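Local coordinates for phosphogluconate dehydrogenase NAD-binding putative C-terminal domain-containing protein (Sinorhizobium meliloti, PDB 4EZB) that is of unknown function but is probably an oxidoreductase that may use a nicotinamide dinucleotide, at residues E259-E262 with A263-I267; E231-G235 with L236-D240; S215-A219 with G220-R224; E223-L226 with D227-Q230. All blocks are in the same frame, centred on the assembly; numbering follows the deposited sequence.

Interaction 1: residues E259-E262 with A263-I267; sequences EMTE and AAETI
E259 gives its carbonyl O to A263 N at 3.2 Å; its carboxylate turns off to K203 in a salt bridge. O of M260, a selenomethionine, accepts from A264 N at 3.0 Å, and its SE lies 4.5 Å from A263 CB, a loose apolar touch. These are the i to i+4 bonds of an unbroken alpha helix, the late part of helix 238-268 in the all-helical C-terminal half, where M260 and A263 face helix 190-218 and M260 also meets helix 275-291. E265 N gives T261 O a weak bond. T261 CG2, anti to the backbone N, runs alongside the E265 side chain, which points the same way and sets OE2 3.4 Å from that methyl; the hydroxyl OG1 is bonded back to V257 O. E262 O takes two donors from one residue: T266 N at 2.9 Å, nearly along the C=O axis, and T266 OG1 at 3.2 Å, from above the carbonyl plane. With chi1 at -65°, T266 OG1 sits beside its own backbone N, near enough to share that acceptor, and the buried hydroxyl is thereby satisfied within the helix.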
ATOM      1  N   GLU A 259      -8.284 -10.301  10.062  1.00 72.38           N
ATOM      2  CA  GLU A 259      -7.858 -10.744   8.719  1.00 77.18           C
ATOM      3  C   GLU A 259      -6.407 -10.358   8.370  1.00 78.58           C
ATOM      4  O   GLU A 259      -5.688 -11.141   7.739  1.00 76.94           O
ATOM      5  CB  GLU A 259      -8.799 -10.183   7.646  1.00 79.15           C
ATOM      6  CG  GLU A 259     -10.261 -10.569   7.810  1.00 81.92           C
ATOM      7  CD  GLU A 259     -11.177  -9.782   6.890  1.00 88.27           C
ATOM      8  OE1 GLU A 259     -10.909  -9.736   5.669  1.00 90.36           O
ATOM      9  OE2 GLU A 259     -12.175  -9.213   7.387  1.00 90.78           O
HETATM   10  N   MSE A 260      -5.997  -9.151   8.778  1.00 80.36           N
HETATM   11  CA  MSE A 260      -4.619  -8.655   8.586  1.00 84.33           C
HETATM   12  C   MSE A 260      -3.620  -9.350   9.481  1.00 79.91           C
HETATM   13  O   MSE A 260      -2.529  -9.703   9.024  1.00 79.46           O
HETATM   14  CB  MSE A 260      -4.530  -7.133   8.788  1.00 88.19           C
HETATM   15  CG  MSE A 260      -3.449  -6.483   7.915  1.00 98.46           C
HETATM   16 SE   MSE A 260      -3.546  -7.091   6.034  1.00132.83          SE
HETATM   17  CE  MSE A 260      -2.313  -5.839   5.140  1.00126.44           C
ATOM     18  N   THR A 261      -3.982  -9.550  10.753  1.00 77.08           N
ATOM     19  CA  THR A 261      -3.124 -10.242  11.728  1.00 73.06           C
ATOM     20  C   THR A 261      -2.817 -11.674  11.288  1.00 67.79           C
ATOM     21  O   THR A 261      -1.693 -12.152  11.446  1.00 68.13           O
ATOM     22  CB  THR A 261      -3.747 -10.270  13.143  1.00 71.76           C
ATOM     23  OG1 THR A 261      -4.300  -8.987  13.456  1.00 70.11           O
ATOM     24  CG2 THR A 261      -2.693 -10.651  14.200  1.00 69.01           C
ATOM     25  N   GLU A 262      -3.822 -12.345  10.733  1.00 65.68           N
ATOM     26  CA  GLU A 262      -3.663 -13.692  10.207  1.00 64.05           C
ATOM     27  C   GLU A 262      -2.737 -13.667   9.003  1.00 58.14           C
ATOM     28  O   GLU A 262      -1.858 -14.526   8.888  1.00 56.48           O
ATOM     29  CB  GLU A 262      -5.017 -14.288   9.828  1.00 67.90           C
ATOM     30  CG  GLU A 262      -5.870 -14.709  11.014  1.00 80.75           C
ATOM     31  CD  GLU A 262      -7.359 -14.513  10.764  1.00 97.17           C
ATOM     32  OE1 GLU A 262      -7.772 -14.414   9.582  1.00 99.23           O
ATOM     33  OE2 GLU A 262      -8.121 -14.445  11.754  1.00102.74           O
ATOM     34  N   ALA A 263      -2.929 -12.678   8.123  1.00 52.47           N
ATOM     35  CA  ALA A 263      -2.109 -12.543   6.912  1.00 51.79           C
ATOM     36  C   ALA A 263      -0.612 -12.352   7.194  1.00 52.55           C
ATOM     37  O   ALA A 263       0.229 -12.968   6.520  1.00 56.65           O
ATOM     38  CB  ALA A 263      -2.647 -11.453   6.000  1.00 50.83           C
ATOM     39  N   ALA A 264      -0.284 -11.527   8.190  1.00 47.39           N
ATOM     40  CA  ALA A 264       1.098 -11.375   8.659  1.00 49.86           C
ATOM     41  C   ALA A 264       1.696 -12.700   9.138  1.00 50.36           C
ATOM     42  O   ALA A 264       2.847 -13.011   8.825  1.00 52.88           O
ATOM     43  CB  ALA A 264       1.191 -10.317   9.758  1.00 50.20           C
ATOM     44  N   GLU A 265       0.909 -13.471   9.895  1.00 51.43           N
ATOM     45  CA  GLU A 265       1.319 -14.811  10.377  1.00 55.35           C
ATOM     46  C   GLU A 265       1.521 -15.818   9.228  1.00 52.24           C
ATOM     47  O   GLU A 265       2.451 -16.611   9.245  1.00 54.86           O
ATOM     48  CB  GLU A 265       0.292 -15.351  11.385  1.00 61.42           C
ATOM     49  CG  GLU A 265       0.354 -14.695  12.757  1.00 71.70           C
ATOM     50  CD  GLU A 265      -0.997 -14.635  13.451  1.00 83.28           C
ATOM     51  OE1 GLU A 265      -1.844 -15.537  13.237  1.00 86.99           O
ATOM     52  OE2 GLU A 265      -1.209 -13.674  14.222  1.00 89.61           O
ATOM     53  N   THR A 266       0.644 -15.769   8.229  1.00 48.22           N
ATOM     54  CA  THR A 266       0.773 -16.597   7.025  1.00 48.24           C
ATOM     55  C   THR A 266       2.075 -16.300   6.286  1.00 52.92           C
ATOM     56  O   THR A 266       2.820 -17.218   5.917  1.00 58.03           O
ATOM     57  CB  THR A 266      -0.428 -16.368   6.086  1.00 47.39           C
ATOM     58  OG1 THR A 266      -1.618 -16.832   6.726  1.00 46.32           O
ATOM     59  CG2 THR A 266      -0.256 -17.089   4.766  1.00 48.59           C
ATOM     60  N   ILE A 267       2.357 -15.019   6.096  1.00 50.38           N
ATOM     61  CA  ILE A 267       3.557 -14.607   5.388  1.00 49.82           C
ATOM     62  C   ILE A 267       4.779 -14.972   6.221  1.00 52.70           C
ATOM     63  O   ILE A 267       5.769 -15.473   5.699  1.00 54.45           O
ATOM     64  CB  ILE A 267       3.530 -13.097   5.064  1.00 47.58           C
ATOM     65  CG1 ILE A 267       2.349 -12.766   4.146  1.00 47.31           C
ATOM     66  CG2 ILE A 267       4.837 -12.652   4.409  1.00 46.95           C
ATOM     67  CD1 ILE A 267       1.962 -11.304   4.205  1.00 50.48           C
TER

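Interaction 2: residues E231-G235 with L236-D240; sequences ETFPG and LDWRD
Chi1 of -63° in F233 and of -75° in W238 sets each CG beside its own backbone N, and chi2 of 87° in W238 turns the indole so that its pyrrole N-H faces back across the turn. NE1 of W238 then donates to F233 O at 2.8 Å, with the acceptor in the ring plane and the donor in the carbonyl plane, which helps hold the indole's rotation. F233 CB lies 3.6 Å from W238 CZ2; the two aromatic rings meet obliquely, centroids 6.0 Å apart. On one face of the indole sits L236 CD1, displaced toward the rim. A phenylalanine in place of W238 would probably leave F233 O without this donor and the end of the preceding helix less firmly tied to the start of the next. D237 OD1 accepts from D240 N at 3.0 Å, from above the carboxylate plane, and weakly from R239 N at 3.1 Å. F233 and L236 also pack on the second subunit, against L236 and G235 of that chain respectively. The whole is a helix-loop-helix connection: F233 leaves helix 222-232, and D237 is the N-cap of helix 238-268.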
ATOM      1  N   GLU A 231      -3.109  11.217 -10.840  1.00 43.32           N
ATOM      2  CA  GLU A 231      -2.148  11.315 -11.964  1.00 45.60           C
ATOM      3  C   GLU A 231      -1.155  10.140 -12.111  1.00 41.93           C
ATOM      4  O   GLU A 231      -0.810   9.745 -13.225  1.00 41.33           O
ATOM      5  CB  GLU A 231      -1.421  12.662 -11.945  1.00 50.60           C
ATOM      6  CG  GLU A 231      -2.364  13.846 -12.129  1.00 63.06           C
ATOM      7  CD  GLU A 231      -1.663  15.193 -12.080  1.00 82.86           C
ATOM      8  OE1 GLU A 231      -2.322  16.200 -11.725  1.00 88.80           O
ATOM      9  OE2 GLU A 231      -0.454  15.253 -12.397  1.00 92.18           O
ATOM     10  N   THR A 232      -0.709   9.575 -10.994  1.00 38.89           N
ATOM     11  CA  THR A 232       0.270   8.471 -11.006  1.00 37.83           C
ATOM     12  C   THR A 232      -0.333   7.134 -11.391  1.00 39.32           C
ATOM     13  O   THR A 232       0.308   6.316 -12.074  1.00 41.98           O
ATOM     14  CB  THR A 232       0.986   8.382  -9.639  1.00 38.49           C
ATOM     15  OG1 THR A 232       1.330   9.711  -9.252  1.00 41.91           O
ATOM     16  CG2 THR A 232       2.268   7.597  -9.722  1.00 38.08           C
ATOM     17  N   PHE A 233      -1.551   6.889 -10.925  1.00 39.82           N
ATOM     18  CA  PHE A 233      -2.236   5.626 -11.157  1.00 39.08           C
ATOM     19  C   PHE A 233      -3.586   5.964 -11.749  1.00 44.07           C
ATOM     20  O   PHE A 233      -4.610   5.848 -11.056  1.00 46.26           O
ATOM     21  CB  PHE A 233      -2.413   4.863  -9.840  1.00 35.09           C
ATOM     22  CG  PHE A 233      -1.122   4.479  -9.188  1.00 35.95           C
ATOM     23  CD1 PHE A 233      -0.265   3.552  -9.795  1.00 36.69           C
ATOM     24  CD2 PHE A 233      -0.766   5.004  -7.959  1.00 35.80           C
ATOM     25  CE1 PHE A 233       0.928   3.195  -9.181  1.00 36.65           C
ATOM     26  CE2 PHE A 233       0.427   4.661  -7.358  1.00 37.97           C
ATOM     27  CZ  PHE A 233       1.273   3.755  -7.955  1.00 36.88           C
ATOM     28  N   PRO A 234      -3.596   6.403 -13.028  1.00 45.30           N
ATOM     29  CA  PRO A 234      -4.819   6.971 -13.601  1.00 46.21           C
ATOM     30  C   PRO A 234      -5.988   5.995 -13.820  1.00 47.59           C
ATOM     31  O   PRO A 234      -7.138   6.419 -13.784  1.00 53.11           O
ATOM     32  CB  PRO A 234      -4.348   7.612 -14.925  1.00 46.04           C
ATOM     33  CG  PRO A 234      -3.048   6.963 -15.244  1.00 44.87           C
ATOM     34  CD  PRO A 234      -2.438   6.536 -13.936  1.00 43.30           C
ATOM     35  N   GLY A 235      -5.737   4.714 -14.024  1.00 46.02           N
ATOM     36  CA  GLY A 235      -6.878   3.798 -14.212  1.00 49.36           C
ATOM     37  C   GLY A 235      -8.064   3.869 -13.233  1.00 56.07           C
ATOM     38  O   GLY A 235      -9.206   3.671 -13.632  1.00 52.53           O
ATOM     39  N   LEU A 236      -7.795   4.139 -11.951  1.00 59.25           N
ATOM     40  CA  LEU A 236      -8.820   4.128 -10.892  1.00 56.57           C
ATOM     41  C   LEU A 236      -9.234   5.530 -10.469  1.00 54.82           C
ATOM     42  O   LEU A 236      -8.423   6.454 -10.544  1.00 54.92           O
ATOM     43  CB  LEU A 236      -8.279   3.439  -9.645  1.00 55.81           C
ATOM     44  CG  LEU A 236      -7.798   1.999  -9.651  1.00 59.47           C
ATOM     45  CD1 LEU A 236      -7.092   1.748  -8.327  1.00 57.96           C
ATOM     46  CD2 LEU A 236      -8.970   1.056  -9.815  1.00 63.03           C
ATOM     47  N   ASP A 237     -10.480   5.670  -9.997  1.00 51.83           N
ATOM     48  CA  ASP A 237     -10.956   6.905  -9.352  1.00 52.02           C
ATOM     49  C   ASP A 237     -10.629   6.801  -7.863  1.00 49.40           C
ATOM     50  O   ASP A 237     -11.256   6.038  -7.116  1.00 49.74           O
ATOM     51  CB  ASP A 237     -12.458   7.115  -9.580  1.00 52.76           C
ATOM     52  CG  ASP A 237     -12.978   8.402  -8.950  1.00 59.49           C
ATOM     53  OD1 ASP A 237     -12.632   8.717  -7.789  1.00 60.76           O
ATOM     54  OD2 ASP A 237     -13.761   9.105  -9.612  1.00 62.57           O
ATOM     55  N   TRP A 238      -9.618   7.548  -7.438  1.00 44.05           N
ATOM     56  CA  TRP A 238      -9.051   7.345  -6.105  1.00 38.61           C
ATOM     57  C   TRP A 238      -9.905   7.899  -4.988  1.00 38.27           C
ATOM     58  O   TRP A 238      -9.762   7.512  -3.819  1.00 37.97           O
ATOM     59  CB  TRP A 238      -7.624   7.879  -6.058  1.00 37.60           C
ATOM     60  CG  TRP A 238      -6.741   6.928  -6.771  1.00 37.64           C
ATOM     61  CD1 TRP A 238      -6.469   6.899  -8.121  1.00 39.38           C
ATOM     62  CD2 TRP A 238      -6.065   5.816  -6.199  1.00 37.96           C
ATOM     63  NE1 TRP A 238      -5.640   5.842  -8.409  1.00 39.83           N
ATOM     64  CE2 TRP A 238      -5.378   5.156  -7.250  1.00 39.80           C
ATOM     65  CE3 TRP A 238      -5.962   5.309  -4.895  1.00 39.66           C
ATOM     66  CZ2 TRP A 238      -4.579   4.010  -7.034  1.00 42.09           C
ATOM     67  CZ3 TRP A 238      -5.179   4.164  -4.678  1.00 40.24           C
ATOM     68  CH2 TRP A 238      -4.490   3.537  -5.744  1.00 41.60           C
ATOM     69  N   ARG A 239     -10.805   8.799  -5.337  1.00 37.57           N
ATOM     70  CA  ARG A 239     -11.729   9.337  -4.351  1.00 41.55           C
ATOM     71  C   ARG A 239     -12.804   8.293  -4.020  1.00 41.77           C
ATOM     72  O   ARG A 239     -13.105   8.076  -2.846  1.00 40.32           O
ATOM     73  CB  ARG A 239     -12.295  10.691  -4.808  1.00 44.07           C
ATOM     74  CG  ARG A 239     -11.238  11.796  -4.708  1.00 45.73           C
ATOM     75  CD  ARG A 239     -11.683  13.071  -5.399  1.00 48.62           C
ATOM     76  NE  ARG A 239     -10.786  14.196  -5.138  1.00 48.70           N
ATOM     77  CZ  ARG A 239      -9.669  14.451  -5.818  1.00 49.28           C
ATOM     78  NH1 ARG A 239      -9.263  13.646  -6.791  1.00 47.64           N
ATOM     79  NH2 ARG A 239      -8.933  15.505  -5.499  1.00 48.97           N
ATOM     80  N   ASP A 240     -13.335   7.620  -5.045  1.00 41.84           N
ATOM     81  CA  ASP A 240     -14.184   6.437  -4.855  1.00 43.49           C
ATOM     82  C   ASP A 240     -13.459   5.367  -4.054  1.00 42.13           C
ATOM     83  O   ASP A 240     -14.038   4.764  -3.163  1.00 43.39           O
ATOM     84  CB  ASP A 240     -14.608   5.835  -6.187  1.00 46.57           C
ATOM     85  CG  ASP A 240     -15.534   6.740  -6.977  1.00 57.23           C
ATOM     86  OD1 ASP A 240     -16.097   7.714  -6.423  1.00 56.70           O
ATOM     87  OD2 ASP A 240     -15.700   6.464  -8.180  1.00 67.88           O
TER

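Interaction 3: residues S215-A219 with G220-R224; sequences SAERA and GVTER
T222 OG1 donates to E217 OE1 at 2.5 Å, a very short bond across the turn. E217 CG stands anti to the backbone nitrogen (chi1 -178°), and the chain bends at chi2, which brings OE1 round to the threonine hydroxyl. A water joins the same two residues, donating to E217 OE1 and accepting from T222 N at 3.3 Å. An alanine in place of E217 would remove the carboxylate and is likely to leave T222 OG1 and the water without their shared acceptor. Next come the backbone bonds: V221 N to A216 O at 2.9 Å, almost straight at 173°, and G220 N to E217 O at 3.1 Å from above the carbonyl plane. With G220 at positive phi (65°), they form a Schellman motif ending the helix, and a CB on G220 would clash with A219 O. V221, at the N-cap position of the next helix, sets CG2 4.1 Å from A216 CB and 4.3 Å from A219 CB. The turn links helix 190-218 to helix 222-232; E217 and R218 touch helix 301-312, while R218 NE reaches F270 O and A219 O meets Q190 NE2, both of the second subunit.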
ATOM      1  N   SER A 215      -2.279  12.463   6.989  1.00 41.37           N
ATOM      2  CA  SER A 215      -1.052  13.246   6.955  1.00 43.37           C
ATOM      3  C   SER A 215      -1.297  14.495   6.146  1.00 43.25           C
ATOM      4  O   SER A 215      -1.104  15.628   6.625  1.00 42.92           O
ATOM      5  CB  SER A 215       0.036  12.443   6.239  1.00 45.87           C
ATOM      6  OG  SER A 215       0.684  11.577   7.138  1.00 48.86           O
ATOM      7  N   ALA A 216      -1.713  14.257   4.905  1.00 39.58           N
ATOM      8  CA  ALA A 216      -2.068  15.300   3.978  1.00 39.09           C
ATOM      9  C   ALA A 216      -3.011  16.294   4.610  1.00 42.35           C
ATOM     10  O   ALA A 216      -2.890  17.526   4.402  1.00 42.16           O
ATOM     11  CB  ALA A 216      -2.700  14.696   2.738  1.00 36.98           C
ATOM     12  N   GLU A 217      -3.976  15.768   5.353  1.00 43.13           N
ATOM     13  CA  GLU A 217      -5.001  16.608   5.963  1.00 44.16           C
ATOM     14  C   GLU A 217      -4.433  17.486   7.065  1.00 45.33           C
ATOM     15  O   GLU A 217      -4.808  18.640   7.190  1.00 45.26           O
ATOM     16  CB  GLU A 217      -6.138  15.751   6.517  1.00 45.32           C
ATOM     17  CG  GLU A 217      -7.270  16.563   7.132  1.00 49.37           C
ATOM     18  CD  GLU A 217      -8.146  17.273   6.107  1.00 53.43           C
ATOM     19  OE1 GLU A 217      -8.037  17.008   4.888  1.00 54.19           O
ATOM     20  OE2 GLU A 217      -8.963  18.103   6.531  1.00 58.73           O
ATOM     21  N   ARG A 218      -3.525  16.935   7.865  1.00 46.65           N
ATOM     22  CA  ARG A 218      -2.837  17.719   8.876  1.00 47.11           C
ATOM     23  C   ARG A 218      -1.972  18.765   8.205  1.00 48.12           C
ATOM     24  O   ARG A 218      -1.751  19.840   8.771  1.00 47.97           O
ATOM     25  CB  ARG A 218      -1.968  16.838   9.781  1.00 49.87           C
ATOM     26  CG  ARG A 218      -2.758  16.007  10.784  1.00 52.86           C
ATOM     27  CD  ARG A 218      -1.877  15.461  11.903  1.00 56.99           C
ATOM     28  NE  ARG A 218      -1.333  16.528  12.745  1.00 62.57           N
ATOM     29  CZ  ARG A 218      -2.063  17.325  13.535  1.00 69.37           C
ATOM     30  NH1 ARG A 218      -3.385  17.183  13.615  1.00 68.23           N
ATOM     31  NH2 ARG A 218      -1.467  18.273  14.259  1.00 73.02           N
ATOM     32  N   ALA A 219      -1.478  18.451   7.003  1.00 44.73           N
ATOM     33  CA  ALA A 219      -0.706  19.417   6.247  1.00 44.59           C
ATOM     34  C   ALA A 219      -1.565  20.348   5.346  1.00 45.75           C
ATOM     35  O   ALA A 219      -1.023  21.198   4.654  1.00 46.47           O
ATOM     36  CB  ALA A 219       0.365  18.702   5.432  1.00 42.46           C
ATOM     37  N   GLY A 220      -2.886  20.170   5.339  1.00 44.08           N
ATOM     38  CA  GLY A 220      -3.777  20.950   4.463  1.00 43.72           C
ATOM     39  C   GLY A 220      -3.653  20.779   2.948  1.00 43.30           C
ATOM     40  O   GLY A 220      -3.959  21.701   2.209  1.00 42.88           O
ATOM     41  N   VAL A 221      -3.227  19.605   2.478  1.00 43.09           N
ATOM     42  CA  VAL A 221      -3.024  19.336   1.039  1.00 42.13           C
ATOM     43  C   VAL A 221      -3.734  18.052   0.553  1.00 42.73           C
ATOM     44  O   VAL A 221      -3.256  17.382  -0.358  1.00 42.35           O
ATOM     45  CB  VAL A 221      -1.504  19.242   0.671  1.00 42.03           C
ATOM     46  CG1 VAL A 221      -0.769  20.554   0.923  1.00 43.20           C
ATOM     47  CG2 VAL A 221      -0.823  18.072   1.382  1.00 40.20           C
ATOM     48  N   THR A 222      -4.875  17.717   1.162  1.00 45.82           N
ATOM     49  CA  THR A 222      -5.563  16.439   0.905  1.00 44.89           C
ATOM     50  C   THR A 222      -5.980  16.254  -0.542  1.00 42.13           C
ATOM     51  O   THR A 222      -5.659  15.227  -1.147  1.00 38.28           O
ATOM     52  CB  THR A 222      -6.786  16.250   1.820  1.00 46.09           C
ATOM     53  OG1 THR A 222      -6.360  16.379   3.174  1.00 47.56           O
ATOM     54  CG2 THR A 222      -7.387  14.852   1.635  1.00 45.85           C
ATOM     55  N   GLU A 223      -6.690  17.253  -1.074  1.00 41.93           N
ATOM     56  CA  GLU A 223      -7.162  17.253  -2.456  1.00 42.17           C
ATOM     57  C   GLU A 223      -6.015  17.204  -3.421  1.00 42.72           C
ATOM     58  O   GLU A 223      -6.107  16.548  -4.472  1.00 46.13           O
ATOM     59  CB  GLU A 223      -8.044  18.482  -2.760  1.00 44.86           C
ATOM     60  CG  GLU A 223      -9.419  18.452  -2.100  1.00 48.44           C
ATOM     61  CD  GLU A 223     -10.189  17.168  -2.378  1.00 51.29           C
ATOM     62  OE1 GLU A 223     -10.189  16.709  -3.543  1.00 53.09           O
ATOM     63  OE2 GLU A 223     -10.789  16.610  -1.437  1.00 51.43           O
ATOM     64  N   ARG A 224      -4.913  17.871  -3.078  1.00 41.42           N
ATOM     65  CA  ARG A 224      -3.758  17.853  -3.973  1.00 40.03           C
ATOM     66  C   ARG A 224      -3.073  16.512  -4.016  1.00 39.16           C
ATOM     67  O   ARG A 224      -2.568  16.095  -5.081  1.00 39.70           O
ATOM     68  CB  ARG A 224      -2.769  18.971  -3.673  1.00 41.47           C
ATOM     69  CG  ARG A 224      -3.220  20.270  -4.290  1.00 45.49           C
ATOM     70  CD  ARG A 224      -2.102  21.278  -4.304  1.00 49.17           C
ATOM     71  NE  ARG A 224      -2.658  22.624  -4.313  1.00 50.90           N
ATOM     72  CZ  ARG A 224      -2.759  23.365  -5.409  1.00 54.11           C
ATOM     73  NH1 ARG A 224      -2.323  22.878  -6.560  1.00 54.85           N
ATOM     74  NH2 ARG A 224      -3.285  24.581  -5.357  1.00 54.81           N
TER
HETATM   75  O   HOH W   1      -6.536  19.437   3.429  1.00 53.46           O

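Interaction 4: residues E223-L226 with D227-Q230; sequences ERIL and DSVQ
D227 and E223 are joined in the i to i+4 pattern of helix 222-232, a short alpha helix between two long ones. Backbone bonds carry it: D227 N to E223 O, S228 N to R224 O, V229 N to I225 O, and Q230 N to L226 O, the last at 2.8 Å and the S228 bond bent to 137°. E223 and D227 carboxylates stay 5.3 Å apart between OE1 and OD1, and R239 of the following helix forms salt bridges to both, probably offsetting their mutual repulsion. The Q230 amide bonds instead to L236 O and W238 N, tying this helix to the turn beyond it. In the apolar group, I225 CG2 and V229 CG2 lie 4.3 Å apart, one turn from each other. I225 also packs on A216 of helix 190-218 and on L194 of the second subunit, and V229 on W238. The hydroxyl of S228 holds the position between its backbone N and carbonyl carbon, chi1 89°, which swings OG back along the helix. It donates to I225 O at 3.3 Å, reaching that oxygen from the same face of the carbonyl plane as V229 N.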
ATOM      1  N   GLU A 223      -6.690  17.253  -1.074  1.00 41.93           N
ATOM      2  CA  GLU A 223      -7.162  17.253  -2.456  1.00 42.17           C
ATOM      3  C   GLU A 223      -6.015  17.204  -3.421  1.00 42.72           C
ATOM      4  O   GLU A 223      -6.107  16.548  -4.472  1.00 46.13           O
ATOM      5  CB  GLU A 223      -8.044  18.482  -2.760  1.00 44.86           C
ATOM      6  CG  GLU A 223      -9.419  18.452  -2.100  1.00 48.44           C
ATOM      7  CD  GLU A 223     -10.189  17.168  -2.378  1.00 51.29           C
ATOM      8  OE1 GLU A 223     -10.189  16.709  -3.543  1.00 53.09           O
ATOM      9  OE2 GLU A 223     -10.789  16.610  -1.437  1.00 51.43           O
ATOM     10  N   ARG A 224      -4.913  17.871  -3.078  1.00 41.42           N
ATOM     11  CA  ARG A 224      -3.758  17.853  -3.973  1.00 40.03           C
ATOM     12  C   ARG A 224      -3.073  16.512  -4.016  1.00 39.16           C
ATOM     13  O   ARG A 224      -2.568  16.095  -5.081  1.00 39.70           O
ATOM     14  CB  ARG A 224      -2.769  18.971  -3.673  1.00 41.47           C
ATOM     15  CG  ARG A 224      -3.220  20.270  -4.290  1.00 45.49           C
ATOM     16  CD  ARG A 224      -2.102  21.278  -4.304  1.00 49.17           C
ATOM     17  NE  ARG A 224      -2.658  22.624  -4.313  1.00 50.90           N
ATOM     18  CZ  ARG A 224      -2.759  23.365  -5.409  1.00 54.11           C
ATOM     19  NH1 ARG A 224      -2.323  22.878  -6.560  1.00 54.85           N
ATOM     20  NH2 ARG A 224      -3.285  24.581  -5.357  1.00 54.81           N
ATOM     21  N   ILE A 225      -3.043  15.842  -2.864  1.00 37.77           N
ATOM     22  CA  ILE A 225      -2.479  14.510  -2.776  1.00 35.60           C
ATOM     23  C   ILE A 225      -3.364  13.475  -3.493  1.00 35.72           C
ATOM     24  O   ILE A 225      -2.864  12.532  -4.054  1.00 35.06           O
ATOM     25  CB  ILE A 225      -2.278  14.091  -1.307  1.00 36.96           C
ATOM     26  CG1 ILE A 225      -1.002  14.704  -0.719  1.00 40.02           C
ATOM     27  CG2 ILE A 225      -2.220  12.577  -1.187  1.00 35.46           C
ATOM     28  CD1 ILE A 225       0.275  14.092  -1.274  1.00 41.60           C
ATOM     29  N   LEU A 226      -4.679  13.621  -3.410  1.00 38.60           N
ATOM     30  CA  LEU A 226      -5.575  12.767  -4.193  1.00 39.57           C
ATOM     31  C   LEU A 226      -5.357  12.980  -5.691  1.00 41.22           C
ATOM     32  O   LEU A 226      -5.281  12.019  -6.452  1.00 42.25           O
ATOM     33  CB  LEU A 226      -7.040  12.953  -3.770  1.00 37.65           C
ATOM     34  CG  LEU A 226      -7.326  12.193  -2.468  1.00 36.97           C
ATOM     35  CD1 LEU A 226      -8.552  12.688  -1.700  1.00 37.70           C
ATOM     36  CD2 LEU A 226      -7.410  10.683  -2.719  1.00 35.89           C
ATOM     37  N   ASP A 227      -5.201  14.235  -6.099  1.00 44.35           N
ATOM     38  CA  ASP A 227      -4.817  14.572  -7.485  1.00 45.84           C
ATOM     39  C   ASP A 227      -3.543  13.884  -7.909  1.00 46.50           C
ATOM     40  O   ASP A 227      -3.454  13.374  -9.021  1.00 45.94           O
ATOM     41  CB  ASP A 227      -4.584  16.072  -7.657  1.00 48.82           C
ATOM     42  CG  ASP A 227      -5.853  16.873  -7.609  1.00 55.79           C
ATOM     43  OD1 ASP A 227      -6.965  16.303  -7.708  1.00 56.90           O
ATOM     44  OD2 ASP A 227      -5.733  18.105  -7.477  1.00 66.83           O
ATOM     45  N   SER A 228      -2.547  13.877  -7.025  1.00 47.84           N
ATOM     46  CA  SER A 228      -1.249  13.363  -7.408  1.00 46.77           C
ATOM     47  C   SER A 228      -1.285  11.837  -7.495  1.00 44.80           C
ATOM     48  O   SER A 228      -0.630  11.266  -8.382  1.00 46.01           O
ATOM     49  CB  SER A 228      -0.126  13.896  -6.504  1.00 50.71           C
ATOM     50  OG  SER A 228       0.071  13.065  -5.388  1.00 58.91           O
ATOM     51  N   VAL A 229      -2.066  11.174  -6.627  1.00 41.40           N
ATOM     52  CA  VAL A 229      -2.303   9.716  -6.792  1.00 39.33           C
ATOM     53  C   VAL A 229      -3.135   9.439  -8.067  1.00 38.63           C
ATOM     54  O   VAL A 229      -2.897   8.469  -8.779  1.00 37.44           O
ATOM     55  CB  VAL A 229      -3.033   9.069  -5.593  1.00 39.62           C
ATOM     56  CG1 VAL A 229      -2.838   7.568  -5.633  1.00 35.88           C
ATOM     57  CG2 VAL A 229      -2.455   9.585  -4.278  1.00 42.23           C
ATOM     58  N   GLN A 230      -4.122  10.286  -8.330  1.00 39.68           N
ATOM     59  CA  GLN A 230      -4.928  10.171  -9.546  1.00 44.05           C
ATOM     60  C   GLN A 230      -4.056  10.284 -10.825  1.00 44.45           C
ATOM     61  O   GLN A 230      -4.212   9.497 -11.756  1.00 47.67           O
ATOM     62  CB  GLN A 230      -6.040  11.215  -9.534  1.00 45.61           C
ATOM     63  CG  GLN A 230      -7.113  10.999 -10.582  1.00 50.32           C
ATOM     64  CD  GLN A 230      -7.830   9.692 -10.392  1.00 49.93           C
ATOM     65  OE1 GLN A 230      -8.460   9.465  -9.359  1.00 50.75           O
ATOM     66  NE2 GLN A 230      -7.713   8.810 -11.374  1.00 47.99           N
TER

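From the N terminus, interaction 3 comes first, closing the tight turn from helix 190-218 into helix 222-232. Interaction 4 overlaps it, sharing E223 and R224, and runs on along the short helix; A216 CB of the turn packs on I225 CG1. Interaction 2 follows and closes the next turn into helix 238-268. The start of helix 238-268 folds back on the short helix, tying the two together. Interaction 1 lies further along helix 238-268, its centre about 27 Å from that of interaction 2, and touches none of the others. The contacts succeed one another without crossing, and all four come near the second subunit, interaction 1 through I267 alone.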